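Local coordinates for protein acyl-CoA dehydrogenase (Bacillus anthracis, PDB 3OWA) that probably catalyses the FAD-dependent alpha,beta-dehydrogenation of acyl-CoA thioesters, at residues G116-L128 / Y138-Y151. Residues are numbered along the deposited sequence; the frame is centred on the assembly and turned at random. Where two conformers were deposited one is given.
Sequences GAHVGIGSLPIVL and YLPLLATGEKLAAY. With FAD (flavin-adenine dinucleotide), chain E.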
loop_
_atom_site.group_PDB
_atom_site.type_symbol
_atom_site.label_atom_id
_atom_site.label_comp_id
_atom_site.label_asym_id
_atom_site.label_seq_id
_atom_site.Cartn_x
_atom_site.Cartn_y
_atom_site.Cartn_z
ATOM N N GLY A 116 -20.008 -7.905 12.097
ATOM C CA GLY A 116 -20.542 -6.704 11.410
ATOM C C GLY A 116 -21.588 -7.020 10.366
ATOM O O GLY A 116 -22.546 -6.258 10.207
ATOM N N ALA A 117 -21.376 -8.093 9.580
ATOM C CA ALA A 117 -22.362 -8.512 8.583
ATOM C C ALA A 117 -23.639 -9.007 9.294
ATOM O O ALA A 117 -24.748 -8.821 8.792
ATOM C CB ALA A 117 -21.816 -9.613 7.695
ATOM N N HIS A 118 -23.490 -9.649 10.444
ATOM C CA HIS A 118 -24.684 -10.035 11.139
ATOM C C HIS A 118 -25.469 -8.839 11.705
ATOM O O HIS A 118 -26.664 -8.756 11.478
ATOM C CB HIS A 118 -24.426 -11.064 12.249
ATOM C CG HIS A 118 -25.635 -11.306 13.108
ATOM N ND1 HIS A 118 -26.676 -12.122 12.713
ATOM C CD2 HIS A 118 -25.998 -10.784 14.312
ATOM C CE1 HIS A 118 -27.607 -12.131 13.657
ATOM N NE2 HIS A 118 -27.218 -11.330 14.640
ATOM N N VAL A 119 -24.819 -7.945 12.456
ATOM C CA VAL A 119 -25.531 -6.866 13.120
ATOM C C VAL A 119 -25.817 -5.674 12.185
ATOM O O VAL A 119 -26.688 -4.861 12.486
ATOM C CB VAL A 119 -24.789 -6.333 14.387
ATOM C CG1 VAL A 119 -24.567 -7.469 15.407
ATOM C CG2 VAL A 119 -23.467 -5.602 14.007
ATOM N N GLY A 120 -25.137 -5.594 11.052
ATOM C CA GLY A 120 -25.247 -4.399 10.221
ATOM C C GLY A 120 -26.067 -4.752 8.993
ATOM O O GLY A 120 -27.290 -4.823 9.056
ATOM N N ILE A 121 -25.398 -5.011 7.888
ATOM C CA ILE A 121 -26.091 -5.172 6.618
ATOM C C ILE A 121 -27.104 -6.344 6.671
ATOM O O ILE A 121 -28.102 -6.311 5.976
ATOM C CB ILE A 121 -25.093 -5.332 5.465
ATOM C CG1 ILE A 121 -24.136 -6.523 5.718
ATOM C CG2 ILE A 121 -24.324 -4.036 5.283
ATOM C CD1 ILE A 121 -23.131 -6.793 4.560
ATOM N N GLY A 122 -26.859 -7.352 7.506
ATOM C CA GLY A 122 -27.739 -8.505 7.589
ATOM C C GLY A 122 -29.027 -8.252 8.381
ATOM O O GLY A 122 -30.102 -8.628 7.933
ATOM N N SER A 123 -28.923 -7.618 9.550
ATOM C CA SER A 123 -30.075 -7.456 10.442
ATOM C C SER A 123 -30.806 -6.140 10.219
ATOM O O SER A 123 -32.050 -6.105 10.273
ATOM C CB SER A 123 -29.663 -7.520 11.923
ATOM O OG SER A 123 -29.320 -8.853 12.309
ATOM N N LEU A 124 -30.048 -5.071 9.985
ATOM C CA LEU A 124 -30.615 -3.720 9.880
ATOM C C LEU A 124 -31.660 -3.542 8.771
ATOM O O LEU A 124 -32.546 -2.719 8.917
ATOM C CB LEU A 124 -29.530 -2.652 9.742
ATOM C CG LEU A 124 -28.693 -2.406 10.998
ATOM C CD1 LEU A 124 -27.650 -1.327 10.740
ATOM C CD2 LEU A 124 -29.565 -2.060 12.223
ATOM N N PRO A 125 -31.575 -4.290 7.667
ATOM C CA PRO A 125 -32.704 -4.119 6.720
ATOM C C PRO A 125 -34.070 -4.448 7.334
ATOM O O PRO A 125 -35.061 -3.836 6.969
ATOM C CB PRO A 125 -32.374 -5.086 5.594
ATOM C CG PRO A 125 -30.835 -5.126 5.628
ATOM C CD PRO A 125 -30.454 -5.039 7.065
ATOM N N ILE A 126 -34.105 -5.388 8.269
ATOM C CA ILE A 126 -35.351 -5.761 8.960
ATOM C C ILE A 126 -35.658 -4.729 10.043
ATOM O O ILE A 126 -36.804 -4.299 10.188
ATOM C CB ILE A 126 -35.295 -7.212 9.527
ATOM C CG1 ILE A 126 -35.116 -8.215 8.365
ATOM C CG2 ILE A 126 -36.585 -7.543 10.314
ATOM C CD1 ILE A 126 -34.886 -9.685 8.806
ATOM N N VAL A 127 -34.638 -4.335 10.798
ATOM C CA VAL A 127 -34.796 -3.270 11.785
ATOM C C VAL A 127 -35.377 -1.984 11.166
ATOM O O VAL A 127 -36.317 -1.391 11.707
ATOM C CB VAL A 127 -33.455 -2.942 12.530
ATOM C CG1 VAL A 127 -33.644 -1.734 13.489
ATOM C CG2 VAL A 127 -32.932 -4.171 13.308
ATOM N N LEU A 128 -34.833 -1.564 10.039
ATOM C CA LEU A 128 -35.173 -0.279 9.458
ATOM C C LEU A 128 -36.341 -0.330 8.497
ATOM O O LEU A 128 -37.076 0.652 8.390
ATOM C CB LEU A 128 -33.961 0.340 8.759
ATOM C CG LEU A 128 -32.760 0.574 9.684
ATOM C CD1 LEU A 128 -31.619 1.186 8.915
ATOM C CD2 LEU A 128 -33.108 1.462 10.859
ATOM N N TYR A 138 -38.498 -11.942 13.149
ATOM C CA TYR A 138 -37.063 -12.198 12.928
ATOM C C TYR A 138 -36.148 -11.608 13.986
ATOM O O TYR A 138 -35.209 -12.266 14.404
ATOM C CB TYR A 138 -36.605 -11.831 11.501
ATOM C CG TYR A 138 -37.186 -12.761 10.450
ATOM C CD1 TYR A 138 -38.320 -12.397 9.710
ATOM C CD2 TYR A 138 -36.626 -14.024 10.211
ATOM C CE1 TYR A 138 -38.884 -13.261 8.745
ATOM C CE2 TYR A 138 -37.179 -14.903 9.251
ATOM C CZ TYR A 138 -38.305 -14.506 8.527
ATOM O OH TYR A 138 -38.865 -15.331 7.585
ATOM N N LEU A 139 -36.453 -10.410 14.459
ATOM C CA LEU A 139 -35.519 -9.669 15.323
ATOM C C LEU A 139 -35.149 -10.312 16.673
ATOM O O LEU A 139 -33.962 -10.301 17.025
ATOM C CB LEU A 139 -35.934 -8.220 15.502
ATOM C CG LEU A 139 -35.961 -7.423 14.202
ATOM C CD1 LEU A 139 -36.346 -6.011 14.531
ATOM C CD2 LEU A 139 -34.594 -7.444 13.509
ATOM N N PRO A 140 -36.148 -10.874 17.422
ATOM C CA PRO A 140 -35.817 -11.478 18.716
ATOM C C PRO A 140 -34.745 -12.545 18.576
ATOM O O PRO A 140 -33.918 -12.704 19.446
ATOM C CB PRO A 140 -37.148 -12.111 19.180
ATOM C CG PRO A 140 -38.214 -11.246 18.540
ATOM C CD PRO A 140 -37.611 -10.788 17.213
ATOM N N LEU A 141 -34.751 -13.245 17.460
ATOM C CA LEU A 141 -33.834 -14.327 17.217
ATOM C C LEU A 141 -32.466 -13.810 16.722
ATOM O O LEU A 141 -31.416 -14.307 17.140
ATOM C CB LEU A 141 -34.455 -15.240 16.179
ATOM C CG LEU A 141 -35.817 -15.845 16.551
ATOM C CD1 LEU A 141 -36.570 -16.162 15.255
ATOM C CD2 LEU A 141 -35.610 -17.123 17.442
ATOM N N LEU A 142 -32.496 -12.812 15.846
ATOM C CA LEU A 142 -31.280 -12.199 15.337
ATOM C C LEU A 142 -30.550 -11.462 16.463
ATOM O O LEU A 142 -29.317 -11.501 16.550
ATOM C CB LEU A 142 -31.599 -11.273 14.171
ATOM C CG LEU A 142 -32.113 -11.948 12.875
ATOM C CD1 LEU A 142 -32.557 -10.885 11.883
ATOM C CD2 LEU A 142 -31.057 -12.818 12.202
ATOM N N ALA A 143 -31.314 -10.846 17.363
ATOM C CA ALA A 143 -30.725 -10.063 18.445
ATOM C C ALA A 143 -29.898 -10.912 19.416
ATOM O O ALA A 143 -28.952 -10.416 20.027
ATOM C CB ALA A 143 -31.801 -9.255 19.190
ATOM N N THR A 144 -30.225 -12.191 19.543
ATOM C CA THR A 144 -29.480 -13.057 20.470
ATOM C C THR A 144 -28.493 -13.956 19.741
ATOM O O THR A 144 -27.687 -14.675 20.368
ATOM C CB THR A 144 -30.416 -13.978 21.266
ATOM O OG1 THR A 144 -31.154 -14.784 20.348
ATOM C CG2 THR A 144 -31.385 -13.163 22.141
ATOM N N GLY A 145 -28.572 -13.950 18.415
ATOM C CA GLY A 145 -27.701 -14.818 17.639
ATOM C C GLY A 145 -28.283 -16.207 17.492
ATOM O O GLY A 145 -27.659 -17.073 16.891
ATOM N N GLU A 146 -29.495 -16.413 17.998
ATOM C CA GLU A 146 -30.226 -17.685 17.783
ATOM C C GLU A 146 -30.409 -17.966 16.286
ATOM O O GLU A 146 -30.326 -19.099 15.855
ATOM C CB GLU A 146 -31.577 -17.640 18.478
ATOM C CG GLU A 146 -32.125 -19.005 18.844
ATOM C CD GLU A 146 -33.116 -18.914 20.004
ATOM O OE1 GLU A 146 -32.831 -18.165 20.986
ATOM O OE2 GLU A 146 -34.172 -19.588 19.922
ATOM N N LYS A 147 -30.714 -16.920 15.529
ATOM C CA LYS A 147 -30.554 -16.934 14.089
ATOM C C LYS A 147 -29.378 -16.012 13.782
ATOM O O LYS A 147 -29.085 -15.107 14.582
ATOM C CB LYS A 147 -31.814 -16.432 13.393
ATOM C CG LYS A 147 -32.914 -17.496 13.294
ATOM C CD LYS A 147 -34.060 -17.035 12.413
ATOM C CE LYS A 147 -35.122 -18.126 12.316
ATOM N NZ LYS A 147 -35.660 -18.163 10.951
ATOM N N LEU A 148 -28.710 -16.262 12.650
ATOM C CA LEU A 148 -27.637 -15.407 12.150
ATOM C C LEU A 148 -27.997 -14.912 10.763
ATOM O O LEU A 148 -28.610 -15.624 9.973
ATOM C CB LEU A 148 -26.317 -16.194 12.123
ATOM C CG LEU A 148 -25.892 -16.565 13.564
ATOM C CD1 LEU A 148 -24.727 -17.568 13.525
ATOM C CD2 LEU A 148 -25.585 -15.304 14.431
ATOM N N ALA A 149 -27.603 -13.691 10.470
ATOM C CA ALA A 149 -27.992 -13.044 9.194
ATOM C C ALA A 149 -26.824 -12.803 8.199
ATOM O O ALA A 149 -25.630 -12.717 8.582
ATOM C CB ALA A 149 -28.696 -11.712 9.515
ATOM N N ALA A 150 -27.194 -12.630 6.930
ATOM C CA ALA A 150 -26.261 -12.288 5.868
ATOM C C ALA A 150 -27.021 -11.377 4.908
ATOM O O ALA A 150 -28.263 -11.333 4.894
ATOM C CB ALA A 150 -25.810 -13.546 5.141
ATOM N N TYR A 151 -26.268 -10.680 4.065
ATOM C CA TYR A 151 -26.827 -9.714 3.125
ATOM C C TYR A 151 -26.360 -10.089 1.721
ATOM O O TYR A 151 -25.153 -10.205 1.477
ATOM C CB TYR A 151 -26.243 -8.365 3.495
ATOM C CG TYR A 151 -26.780 -7.164 2.756
ATOM C CD1 TYR A 151 -28.067 -6.681 3.016
ATOM C CD2 TYR A 151 -25.982 -6.467 1.837
ATOM C CE1 TYR A 151 -28.543 -5.514 2.379
ATOM C CE2 TYR A 151 -26.467 -5.304 1.185
ATOM C CZ TYR A 151 -27.753 -4.849 1.469
ATOM O OH TYR A 151 -28.231 -3.710 0.840
HETATM P PA FAD E . -16.268 -3.962 -9.929
HETATM O O1A FAD E . -16.187 -4.882 -11.121
HETATM O O2A FAD E . -17.592 -3.340 -9.668
HETATM O O5B FAD E . -15.157 -2.843 -10.007
HETATM C C5B FAD E . -13.882 -3.050 -10.562
HETATM C C4B FAD E . -13.099 -1.746 -10.621
HETATM O O4B FAD E . -13.754 -0.797 -11.478
HETATM C C3B FAD E . -12.988 -1.115 -9.237
HETATM O O3B FAD E . -11.753 -0.419 -9.076
HETATM C C2B FAD E . -14.084 -0.080 -9.292
HETATM O O2B FAD E . -13.855 0.987 -8.423
HETATM C C1B FAD E . -14.007 0.371 -10.728
HETATM N N9A FAD E . -15.274 0.974 -11.153
HETATM C C8A FAD E . -16.514 0.390 -11.177
HETATM N N7A FAD E . -17.418 1.274 -11.635
HETATM C C5A FAD E . -16.772 2.416 -11.933
HETATM C C6A FAD E . -17.206 3.659 -12.456
HETATM N N6A FAD E . -18.472 3.846 -12.850
HETATM N N1A FAD E . -16.272 4.648 -12.635
HETATM C C2A FAD E . -14.937 4.437 -12.324
HETATM N N3A FAD E . -14.503 3.205 -11.843
HETATM C C4A FAD E . -15.408 2.222 -11.635
HETATM N N1 FAD E . -21.553 -8.119 -1.280
HETATM C C2 FAD E . -22.735 -8.316 -0.601
HETATM O O2 FAD E . -23.770 -7.858 -1.034
HETATM N N3 FAD E . -22.793 -9.027 0.580
HETATM C C4 FAD E . -21.677 -9.588 1.115
HETATM O O4 FAD E . -21.788 -10.203 2.188
HETATM C C4X FAD E . -20.465 -9.393 0.446
HETATM N N5 FAD E . -19.321 -9.981 0.949
HETATM C C5X FAD E . -18.119 -9.855 0.267
HETATM C C6 FAD E . -16.982 -10.467 0.806
HETATM C C7 FAD E . -15.776 -10.375 0.120
HETATM C C7M FAD E . -14.545 -11.049 0.690
HETATM C C8 FAD E . -15.742 -9.662 -1.099
HETATM C C8M FAD E . -14.500 -9.485 -1.911
HETATM C C9 FAD E . -16.868 -9.016 -1.599
HETATM C C9A FAD E . -18.067 -9.108 -0.934
HETATM N N10 FAD E . -19.192 -8.467 -1.426
HETATM C C10 FAD E . -20.399 -8.654 -0.764
HETATM C "C1'" FAD E . -19.168 -7.734 -2.762
HETATM C "C2'" FAD E . -18.277 -6.488 -2.780
HETATM O "O2'" FAD E . -18.546 -5.502 -1.810
HETATM C "C3'" FAD E . -17.877 -6.040 -4.341
HETATM O "O3'" FAD E . -16.630 -6.621 -4.493
HETATM C "C4'" FAD E . -17.836 -4.738 -4.569
HETATM O "O4'" FAD E . -19.131 -4.238 -4.238
HETATM C "C5'" FAD E . -17.287 -4.199 -5.890
HETATM O "O5'" FAD E . -17.690 -5.077 -6.909
HETATM P P FAD E . -16.690 -5.848 -7.861
HETATM O O1P FAD E . -15.764 -6.624 -6.952
HETATM O O2P FAD E . -17.473 -6.690 -8.827
HETATM O O3P FAD E . -15.792 -4.748 -8.585
#
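H118 bridges L142 and A149, of helix 132-144 and strand 149-152, with both ring nitrogens. H118 ND1 accepts a hydrogen bond from A149 N (2.9 Å, 155°), and H118 NE2 donates to L142 O at 2.8 Å; both partners lie in the ring plane. With CG anti to the backbone N (chi1 171°), the imidazole swings off its helix into the bend between helix 132-144 and strand 149-152. L148 CD2 makes a CH-pi contact over one ring face, 4.0 Å from the centroid, and S123 OG lies over the opposite face near the rim while donating to H118 O. L142 O takes a second bond from G145 N, which arrives from the other face of the carbonyl in the Schellman motif that follows the helix. A149 CB rests on the bare backbone of G122, 3.7 Å from its carbonyl C. I121 lays CB over the Y151 ring, 4.0 Å from the centroid, and its CG1 touches Y151 CB. L139 CD2 fits between V127 CG2 (3.7 Å) and I126 CG2, while I126 CD1 reaches Y138 CB and L142 CD1. Y151 O accepts a hydrogen bond from flavin N3 (2.8 Å), tying this packing to the FAD pocket; Y151 OH is hydrogen-bonded to Y199 OH. Strand 149-152 runs parallel to strand 195-202, joining the N-terminal helices to the middle-domain sheet, and helix 257-293 packs against I121 and P125.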